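Long-range contacts in malic enzyme (Entamoeba histolytica, PDB 3NV9), which probably catalyses the oxidative decarboxylation of malate to pyruvate with NAD or NADP as acceptor, as other malic enzymes do: residues E34-Y43 and I465-C476; N91-S99 and G129-S139. All coordinates share one frame; numbering follows the deposited sequence.

In the fold
Near the N terminus the chain runs through helix 21-43, whose last turns later receive segment 465-476. It then enters the malic enzyme N-terminal domain, where strand 92-97 leads through helix 114-128 into strand 131-136; contact 2 closes this short loop of 29 residues inside one parallel sheet. The Rossmann-type NAD-binding domain follows, and only after helix 438-461 does segment 465-476 return to 34-43, closing a loop of 421 residues. Contact 2 is therefore nested inside contact 1. Their centres lie 25 Å apart, they do not touch, and both border the second subunit of the dimer.

Contact 1: E34-Y43 and I465-C476; sequences ELAEKVHKFY and IVDFPQETLNEC
The end of helix 21-43 packs nearly antiparallel against the start of helix 470-485, the last helix of the chain, and the loop before it; the segments 34-43 and 470-476 pass 9.9 Å apart at 156°. Phe468, on that loop, supplies the central side chain. The edge of its ring points at the face of Phe42 in a T-shaped pair, centroids 5.3 Å apart and planes at 72°, while its CE1 lies 3.6 Å from Val39 CA. Phe468 CE2 and CZ meet Leu35 CD1, which approaches obliquely, and Lys38 CB stands at the ring edge. Phe42 is held in turn by Pro469, the N-cap residue of helix 470-485: Pro469 CD sits over one face, 3.9 Å from the centroid of the Phe42 ring, in a CH-pi contact, and Val466 CG1 closes on the ring edge. Further along, Cys476 SG rests against the aliphatic part of Lys38, 3.6 Å from Lys38 CG; a bend at chi2 (-50°) turns the rest of the lysine away from helix 470-485. Leu35 CD1 reaches Leu473 CD2 at 3.8 Å. The second subunit closes in on the same region: its Trp60 meets Phe468 edge-to-face, and its Arg71 forms a salt bridge with Glu34, so the helix pair also belongs to the dimer interface. At the loop end the polar link is made by Tyr43, whose hydroxyl OH donates to Val466 O at 2.7 Å, the carbonyl oxygen lying at the edge of the tyrosine ring.

Contact 2: N91-S99 and G129-S139; sequences NFVGVVSDS and GIDAVPICIDS
Strands 92-97 and 131-136 are the parallel neighbours of a right-handed beta-alpha-beta unit, joined through helix 114-128, and their side chains alternate between two faces of the sheet. On the face of Phe92, Val133 and Ile135, the phenyl ring lies at a slant to Val133, with Phe92 CZ 3.7 Å from Val133 CG2; Asp131 O lies at the ring edge. On that face too, Val96 CG2 meets Ile135 CB at 4.0 Å. The opposite face carries Val93, Val95 and Ala132, where the CB atoms of Val93 and Ala132 stand 4.0 Å apart; Met117 packs on Val95 and Met124 on Ala132, whereas Leu371 of helix 363-372 lies against Val93. Just before strand 131-136, Ile130 turns CG2 against Val93 CG2, a tight 3.4 Å. Backbone bonds alternate from Asn91 to Ile137; the shortest is Ile135 N to Val95 O, 2.6 Å. Asp131 OD1 forms a salt bridge with Lys125 and accepts a hydrogen bond from the backbone N of Ile49 of the second subunit. Past the strands, Ser139 OG, which also pairs with Asn146 OD1, lies 2.7 Å from Asp98 OD1, where chi1 of 70° sets Asp98 CG between its backbone N and carbonyl carbon.

Contact 1: E34-Y43 and I465-C476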
loop_
_atom_site.group_PDB
_atom_site.type_symbol
_atom_site.label_atom_id
_atom_site.label_comp_id
_atom_site.label_asym_id
_atom_site.label_seq_id
_atom_site.Cartn_x
_atom_site.Cartn_y
_atom_site.Cartn_z
ATOM N N GLU A 34 3.513 -4.208 26.651
ATOM C CA GLU A 34 3.805 -2.804 26.957
ATOM C C GLU A 34 4.863 -2.195 26.013
ATOM O O GLU A 34 4.761 -1.024 25.624
ATOM C CB GLU A 34 4.242 -2.728 28.400
ATOM C CG GLU A 34 4.527 -1.333 28.888
ATOM C CD GLU A 34 3.288 -0.453 29.046
ATOM O OE1 GLU A 34 2.123 -0.912 28.922
ATOM O OE2 GLU A 34 3.510 0.746 29.290
ATOM N N LEU A 35 5.876 -2.988 25.647
ATOM C CA LEU A 35 6.853 -2.579 24.635
ATOM C C LEU A 35 6.165 -2.445 23.296
ATOM O O LEU A 35 6.469 -1.517 22.571
ATOM C CB LEU A 35 7.991 -3.580 24.466
ATOM C CG LEU A 35 9.118 -3.183 23.495
ATOM C CD1 LEU A 35 9.693 -1.824 24.027
ATOM C CD2 LEU A 35 10.245 -4.241 23.476
ATOM N N ALA A 36 5.269 -3.358 22.928
ATOM C CA ALA A 36 4.527 -3.119 21.679
ATOM C C ALA A 36 3.885 -1.718 21.640
ATOM O O ALA A 36 4.037 -0.961 20.652
ATOM C CB ALA A 36 3.518 -4.140 21.468
ATOM N N GLU A 37 3.174 -1.363 22.711
ATOM C CA GLU A 37 2.541 -0.042 22.784
ATOM C C GLU A 37 3.526 1.126 22.567
ATOM O O GLU A 37 3.267 2.032 21.793
ATOM C CB GLU A 37 1.849 0.117 24.148
ATOM C CG GLU A 37 1.184 1.454 24.354
ATOM C CD GLU A 37 0.204 1.419 25.547
ATOM O OE1 GLU A 37 -0.684 0.550 25.556
ATOM O OE2 GLU A 37 0.329 2.226 26.499
ATOM N N LYS A 38 4.613 1.124 23.330
ATOM C CA LYS A 38 5.672 2.150 23.282
ATOM C C LYS A 38 6.319 2.212 21.903
ATOM O O LYS A 38 6.374 3.263 21.300
ATOM C CB LYS A 38 6.766 1.842 24.333
ATOM C CG LYS A 38 6.308 1.871 25.769
ATOM C CD LYS A 38 5.517 3.161 26.142
ATOM C CE LYS A 38 5.198 3.148 27.651
ATOM N NZ LYS A 38 4.181 4.215 28.019
ATOM N N VAL A 39 6.790 1.086 21.383
ATOM C CA VAL A 39 7.544 1.133 20.127
ATOM C C VAL A 39 6.660 1.461 18.920
ATOM O O VAL A 39 7.112 2.062 17.969
ATOM C CB VAL A 39 8.368 -0.198 19.890
ATOM C CG1 VAL A 39 7.456 -1.314 19.540
ATOM C CG2 VAL A 39 9.359 -0.035 18.706
ATOM N N HIS A 40 5.399 1.055 18.913
ATOM C CA HIS A 40 4.569 1.397 17.753
ATOM C C HIS A 40 4.323 2.901 17.769
ATOM O O HIS A 40 4.402 3.553 16.780
ATOM C CB HIS A 40 3.232 0.641 17.724
ATOM C CG HIS A 40 3.331 -0.787 17.297
ATOM N ND1 HIS A 40 3.768 -1.793 18.143
ATOM C CD2 HIS A 40 2.984 -1.393 16.140
ATOM C CE1 HIS A 40 3.734 -2.949 17.497
ATOM N NE2 HIS A 40 3.247 -2.731 16.282
ATOM N N LYS A 41 4.020 3.452 18.923
ATOM C CA LYS A 41 3.834 4.895 19.016
ATOM C C LYS A 41 5.154 5.636 18.706
ATOM O O LYS A 41 5.164 6.595 17.931
ATOM C CB LYS A 41 3.279 5.277 20.397
ATOM C CG LYS A 41 3.139 6.764 20.598
ATOM C CD LYS A 41 1.998 7.119 21.577
ATOM C CE LYS A 41 1.825 8.685 21.668
ATOM N NZ LYS A 41 0.537 9.070 22.385
ATOM N N PHE A 42 6.264 5.183 19.260
ATOM C CA PHE A 42 7.557 5.821 18.942
ATOM C C PHE A 42 7.838 6.015 17.423
ATOM O O PHE A 42 8.280 7.053 17.020
ATOM C CB PHE A 42 8.712 5.028 19.577
ATOM C CG PHE A 42 10.033 5.756 19.544
ATOM C CD1 PHE A 42 10.294 6.811 20.461
ATOM C CD2 PHE A 42 11.006 5.412 18.598
ATOM C CE1 PHE A 42 11.516 7.517 20.420
ATOM C CE2 PHE A 42 12.275 6.096 18.571
ATOM C CZ PHE A 42 12.522 7.150 19.490
ATOM N N TYR A 43 7.640 4.985 16.602
ATOM C CA TYR A 43 7.946 5.073 15.191
ATOM C C TYR A 43 6.665 5.385 14.360
ATOM O O TYR A 43 6.739 5.536 13.105
ATOM C CB TYR A 43 8.613 3.785 14.677
ATOM C CG TYR A 43 9.956 3.404 15.333
ATOM C CD1 TYR A 43 11.102 4.187 15.110
ATOM C CD2 TYR A 43 10.084 2.271 16.150
ATOM C CE1 TYR A 43 12.302 3.880 15.670
ATOM C CE2 TYR A 43 11.310 1.934 16.707
ATOM C CZ TYR A 43 12.429 2.781 16.444
ATOM O OH TYR A 43 13.663 2.574 16.976
ATOM N N ILE A 465 16.493 5.533 10.739
ATOM C CA ILE A 465 15.704 4.890 11.759
ATOM C C ILE A 465 16.475 5.068 13.098
ATOM O O ILE A 465 17.594 4.581 13.273
ATOM C CB ILE A 465 15.430 3.418 11.396
ATOM C CG1 ILE A 465 14.626 3.320 10.090
ATOM C CG2 ILE A 465 14.645 2.750 12.443
ATOM C CD1 ILE A 465 14.806 1.940 9.380
ATOM N N VAL A 466 15.898 5.847 13.990
ATOM C CA VAL A 466 16.509 6.253 15.251
ATOM C C VAL A 466 16.576 5.026 16.178
ATOM O O VAL A 466 15.643 4.199 16.136
ATOM C CB VAL A 466 15.585 7.346 15.915
ATOM C CG1 VAL A 466 15.909 7.577 17.377
ATOM C CG2 VAL A 466 15.676 8.658 15.172
ATOM N N ASP A 467 17.618 4.915 17.024
ATOM C CA ASP A 467 17.664 3.835 18.019
ATOM C C ASP A 467 16.567 4.081 19.001
ATOM O O ASP A 467 16.242 5.235 19.284
ATOM C CB ASP A 467 18.986 3.807 18.803
ATOM C CG ASP A 467 20.218 3.627 17.900
ATOM O OD1 ASP A 467 20.189 2.770 16.971
ATOM O OD2 ASP A 467 21.232 4.311 18.158
ATOM N N PHE A 468 15.978 3.004 19.522
ATOM C CA PHE A 468 14.909 3.115 20.493
ATOM C C PHE A 468 15.478 3.478 21.855
ATOM O O PHE A 468 16.489 2.929 22.236
ATOM C CB PHE A 468 14.194 1.812 20.578
ATOM C CG PHE A 468 12.957 1.865 21.409
ATOM C CD1 PHE A 468 11.771 2.332 20.869
ATOM C CD2 PHE A 468 12.966 1.395 22.715
ATOM C CE1 PHE A 468 10.623 2.385 21.618
ATOM C CE2 PHE A 468 11.798 1.442 23.495
ATOM C CZ PHE A 468 10.615 1.952 22.921
ATOM N N PRO A 469 14.816 4.389 22.605
ATOM C CA PRO A 469 15.460 4.851 23.853
ATOM C C PRO A 469 15.636 3.734 24.885
ATOM O O PRO A 469 14.685 3.014 25.179
ATOM C CB PRO A 469 14.484 5.951 24.355
ATOM C CG PRO A 469 13.813 6.449 23.033
ATOM C CD PRO A 469 13.567 5.125 22.357
ATOM N N GLN A 470 16.859 3.571 25.379
ATOM C CA GLN A 470 17.146 2.673 26.476
ATOM C C GLN A 470 16.234 2.944 27.687
ATOM O O GLN A 470 15.756 2.000 28.319
ATOM C CB GLN A 470 18.620 2.766 26.910
ATOM C CG GLN A 470 18.910 1.799 28.037
ATOM C CD GLN A 470 18.943 0.367 27.543
ATOM O OE1 GLN A 470 19.523 0.084 26.494
ATOM N NE2 GLN A 470 18.313 -0.554 28.299
ATOM N N GLU A 471 15.965 4.219 27.983
ATOM C CA GLU A 471 15.119 4.590 29.115
ATOM C C GLU A 471 13.720 3.914 28.989
ATOM O O GLU A 471 13.061 3.574 29.978
ATOM C CB GLU A 471 15.037 6.149 29.194
ATOM C CG GLU A 471 14.148 6.777 30.277
ATOM C CD GLU A 471 14.594 8.231 30.750
ATOM O OE1 GLU A 471 13.714 9.097 31.033
ATOM O OE2 GLU A 471 15.820 8.501 30.885
ATOM N N THR A 472 13.265 3.693 27.767
ATOM C CA THR A 472 11.909 3.208 27.623
ATOM C C THR A 472 11.903 1.714 27.793
ATOM O O THR A 472 10.943 1.144 28.309
ATOM C CB THR A 472 11.254 3.684 26.289
ATOM O OG1 THR A 472 11.278 5.120 26.264
ATOM C CG2 THR A 472 9.761 3.168 26.161
ATOM N N LEU A 473 13.005 1.095 27.402
ATOM C CA LEU A 473 13.205 -0.336 27.634
ATOM C C LEU A 473 13.133 -0.616 29.127
ATOM O O LEU A 473 12.425 -1.508 29.571
ATOM C CB LEU A 473 14.567 -0.817 27.060
ATOM C CG LEU A 473 14.676 -0.904 25.523
ATOM C CD1 LEU A 473 15.949 -1.632 25.058
ATOM C CD2 LEU A 473 13.414 -1.606 24.911
ATOM N N ASN A 474 13.874 0.186 29.887
ATOM C CA ASN A 474 14.005 0.023 31.328
ATOM C C ASN A 474 12.647 0.222 31.944
ATOM O O ASN A 474 12.302 -0.519 32.817
ATOM C CB ASN A 474 14.971 1.057 31.898
ATOM C CG ASN A 474 16.413 0.880 31.422
ATOM O OD1 ASN A 474 17.213 1.799 31.565
ATOM N ND2 ASN A 474 16.767 -0.282 30.916
ATOM N N GLU A 475 11.868 1.201 31.474
ATOM C CA GLU A 475 10.488 1.373 31.951
ATOM C C GLU A 475 9.580 0.200 31.669
ATOM O O GLU A 475 8.763 -0.213 32.553
ATOM C CB GLU A 475 9.833 2.613 31.377
ATOM C CG GLU A 475 10.266 3.877 32.079
ATOM C CD GLU A 475 10.063 5.153 31.227
ATOM O OE1 GLU A 475 9.226 5.104 30.290
ATOM O OE2 GLU A 475 10.759 6.173 31.507
ATOM N N CYS A 476 9.660 -0.337 30.451
ATOM C CA CYS A 476 8.793 -1.472 30.153
ATOM C C CYS A 476 9.112 -2.680 31.039
ATOM O O CYS A 476 8.214 -3.417 31.450
ATOM C CB CYS A 476 8.802 -1.859 28.665
ATOM S SG CYS A 476 8.198 -0.614 27.593
#

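Contact 2: N91-S99 and G129-S139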
loop_
_atom_site.group_PDB
_atom_site.type_symbol
_atom_site.label_atom_id
_atom_site.label_comp_id
_atom_site.label_asym_id
_atom_site.label_seq_id
_atom_site.Cartn_x
_atom_site.Cartn_y
_atom_site.Cartn_z
ATOM N N ASN A 91 5.799 -7.507 -7.589
ATOM C CA ASN A 91 6.297 -7.928 -6.261
ATOM C C ASN A 91 5.399 -7.411 -5.102
ATOM O O ASN A 91 5.852 -7.329 -3.963
ATOM C CB ASN A 91 7.790 -7.513 -6.135
ATOM C CG ASN A 91 8.540 -8.177 -4.941
ATOM O OD1 ASN A 91 9.211 -7.472 -4.175
ATOM N ND2 ASN A 91 8.428 -9.486 -4.787
ATOM N N PHE A 92 4.109 -7.115 -5.385
ATOM C CA PHE A 92 3.231 -6.340 -4.440
ATOM C C PHE A 92 2.158 -7.253 -3.876
ATOM O O PHE A 92 1.349 -7.842 -4.643
ATOM C CB PHE A 92 2.576 -5.116 -5.154
ATOM C CG PHE A 92 2.093 -3.990 -4.231
ATOM C CD1 PHE A 92 2.693 -3.749 -2.968
ATOM C CD2 PHE A 92 1.103 -3.101 -4.677
ATOM C CE1 PHE A 92 2.271 -2.662 -2.143
ATOM C CE2 PHE A 92 0.660 -2.014 -3.875
ATOM C CZ PHE A 92 1.237 -1.799 -2.593
ATOM N N VAL A 93 2.141 -7.375 -2.546
ATOM C CA VAL A 93 1.216 -8.238 -1.855
ATOM C C VAL A 93 0.276 -7.411 -0.993
ATOM O O VAL A 93 0.749 -6.491 -0.319
ATOM C CB VAL A 93 1.931 -9.304 -1.034
ATOM C CG1 VAL A 93 0.941 -10.044 -0.133
ATOM C CG2 VAL A 93 2.658 -10.324 -2.024
ATOM N N GLY A 94 -1.045 -7.681 -1.075
ATOM C CA GLY A 94 -2.021 -7.029 -0.185
ATOM C C GLY A 94 -2.383 -7.914 0.992
ATOM O O GLY A 94 -2.733 -9.054 0.799
ATOM N N VAL A 95 -2.233 -7.413 2.205
ATOM C CA VAL A 95 -2.527 -8.203 3.392
ATOM C C VAL A 95 -3.937 -7.759 3.733
ATOM O O VAL A 95 -4.115 -6.696 4.331
ATOM C CB VAL A 95 -1.523 -7.872 4.577
ATOM C CG1 VAL A 95 -1.682 -8.784 5.805
ATOM C CG2 VAL A 95 -0.049 -8.030 4.095
ATOM N N VAL A 96 -4.915 -8.537 3.295
ATOM C CA VAL A 96 -6.331 -8.185 3.330
ATOM C C VAL A 96 -6.968 -8.860 4.537
ATOM O O VAL A 96 -6.835 -10.063 4.738
ATOM C CB VAL A 96 -7.063 -8.569 1.978
ATOM C CG1 VAL A 96 -8.598 -8.277 2.035
ATOM C CG2 VAL A 96 -6.449 -7.799 0.844
ATOM N N SER A 97 -7.573 -8.045 5.388
ATOM C CA SER A 97 -8.283 -8.555 6.566
ATOM C C SER A 97 -9.509 -7.702 6.835
ATOM O O SER A 97 -9.503 -6.522 6.504
ATOM C CB SER A 97 -7.415 -8.503 7.782
ATOM O OG SER A 97 -8.084 -9.131 8.879
ATOM N N ASP A 98 -10.552 -8.299 7.406
ATOM C CA ASP A 98 -11.690 -7.535 7.867
ATOM C C ASP A 98 -11.668 -7.352 9.373
ATOM O O ASP A 98 -12.613 -6.817 9.970
ATOM C CB ASP A 98 -13.029 -8.106 7.308
ATOM C CG ASP A 98 -13.436 -9.473 7.898
ATOM O OD1 ASP A 98 -14.561 -9.900 7.522
ATOM O OD2 ASP A 98 -12.726 -10.101 8.721
ATOM N N SER A 99 -10.537 -7.785 9.948
ATOM C CA SER A 99 -10.168 -7.702 11.363
ATOM C C SER A 99 -11.154 -8.379 12.297
ATOM O O SER A 99 -11.387 -7.938 13.400
ATOM C CB SER A 99 -9.909 -6.261 11.800
ATOM O OG SER A 99 -9.079 -5.652 10.879
ATOM N N GLY A 129 11.610 -10.397 1.016
ATOM C CA GLY A 129 11.913 -9.613 -0.155
ATOM C C GLY A 129 10.646 -9.187 -0.871
ATOM O O GLY A 129 10.723 -8.764 -2.018
ATOM N N ILE A 130 9.505 -9.244 -0.180
ATOM C CA ILE A 130 8.236 -8.897 -0.764
ATOM C C ILE A 130 7.761 -7.491 -0.407
ATOM O O ILE A 130 7.903 -7.077 0.753
ATOM C CB ILE A 130 7.224 -9.952 -0.342
ATOM C CG1 ILE A 130 7.729 -11.330 -0.826
ATOM C CG2 ILE A 130 5.878 -9.707 -0.955
ATOM C CD1 ILE A 130 7.149 -12.460 -0.067
ATOM N N ASP A 131 7.247 -6.709 -1.380
ATOM C CA ASP A 131 6.612 -5.393 -0.986
ATOM C C ASP A 131 5.145 -5.617 -0.607
ATOM O O ASP A 131 4.420 -6.206 -1.353
ATOM C CB ASP A 131 6.766 -4.358 -2.086
ATOM C CG ASP A 131 8.235 -4.018 -2.328
ATOM O OD1 ASP A 131 8.900 -3.532 -1.392
ATOM O OD2 ASP A 131 8.734 -4.253 -3.445
ATOM N N ALA A 132 4.711 -5.215 0.572
ATOM C CA ALA A 132 3.367 -5.588 1.022
ATOM C C ALA A 132 2.814 -4.465 1.898
ATOM O O ALA A 132 3.583 -3.753 2.547
ATOM C CB ALA A 132 3.410 -6.846 1.742
ATOM N N VAL A 133 1.499 -4.243 1.844
ATOM C CA VAL A 133 0.911 -3.275 2.704
ATOM C C VAL A 133 -0.354 -3.825 3.398
ATOM O O VAL A 133 -1.054 -4.655 2.864
ATOM C CB VAL A 133 0.624 -1.929 2.010
ATOM C CG1 VAL A 133 1.923 -1.173 1.747
ATOM C CG2 VAL A 133 -0.238 -2.084 0.804
ATOM N N PRO A 134 -0.615 -3.365 4.623
ATOM C CA PRO A 134 -1.886 -3.782 5.232
ATOM C C PRO A 134 -3.089 -3.238 4.407
ATOM O O PRO A 134 -3.044 -2.082 3.902
ATOM C CB PRO A 134 -1.814 -3.173 6.637
ATOM C CG PRO A 134 -0.721 -2.100 6.572
ATOM C CD PRO A 134 0.070 -2.276 5.342
ATOM N N ILE A 135 -4.133 -4.068 4.211
ATOM C CA ILE A 135 -5.408 -3.581 3.645
ATOM C C ILE A 135 -6.510 -4.007 4.567
ATOM O O ILE A 135 -7.055 -5.069 4.398
ATOM C CB ILE A 135 -5.678 -4.164 2.257
ATOM C CG1 ILE A 135 -4.522 -3.849 1.302
ATOM C CG2 ILE A 135 -7.025 -3.653 1.641
ATOM C CD1 ILE A 135 -4.516 -2.418 0.768
ATOM N N CYS A 136 -6.782 -3.201 5.587
ATOM C CA CYS A 136 -7.845 -3.489 6.602
ATOM C C CYS A 136 -9.182 -2.847 6.184
ATOM O O CYS A 136 -9.263 -1.655 5.963
ATOM C CB CYS A 136 -7.413 -2.989 7.985
ATOM S SG CYS A 136 -6.186 -4.052 8.680
ATOM N N ILE A 137 -10.213 -3.660 6.027
ATOM C CA ILE A 137 -11.466 -3.190 5.446
ATOM C C ILE A 137 -12.601 -3.452 6.379
ATOM O O ILE A 137 -12.516 -4.314 7.262
ATOM C CB ILE A 137 -11.793 -3.904 4.138
ATOM C CG1 ILE A 137 -12.181 -5.397 4.403
ATOM C CG2 ILE A 137 -10.635 -3.705 3.118
ATOM C CD1 ILE A 137 -12.530 -6.233 3.113
ATOM N N ASP A 138 -13.676 -2.708 6.169
ATOM C CA ASP A 138 -14.937 -3.014 6.839
ATOM C C ASP A 138 -15.689 -3.988 5.960
ATOM O O ASP A 138 -15.963 -3.711 4.779
ATOM C CB ASP A 138 -15.756 -1.743 7.024
ATOM C CG ASP A 138 -17.042 -1.990 7.862
ATOM O OD1 ASP A 138 -17.372 -3.156 8.215
ATOM O OD2 ASP A 138 -17.696 -0.991 8.207
ATOM N N SER A 139 -16.040 -5.153 6.485
ATOM C CA SER A 139 -16.861 -6.062 5.625
ATOM C C SER A 139 -18.372 -6.094 6.030
ATOM O O SER A 139 -19.110 -6.970 5.591
ATOM C CB SER A 139 -16.274 -7.463 5.609
ATOM O OG SER A 139 -16.496 -8.104 6.872
HETATM O O HOH W 1 -15.031 -5.683 8.983
#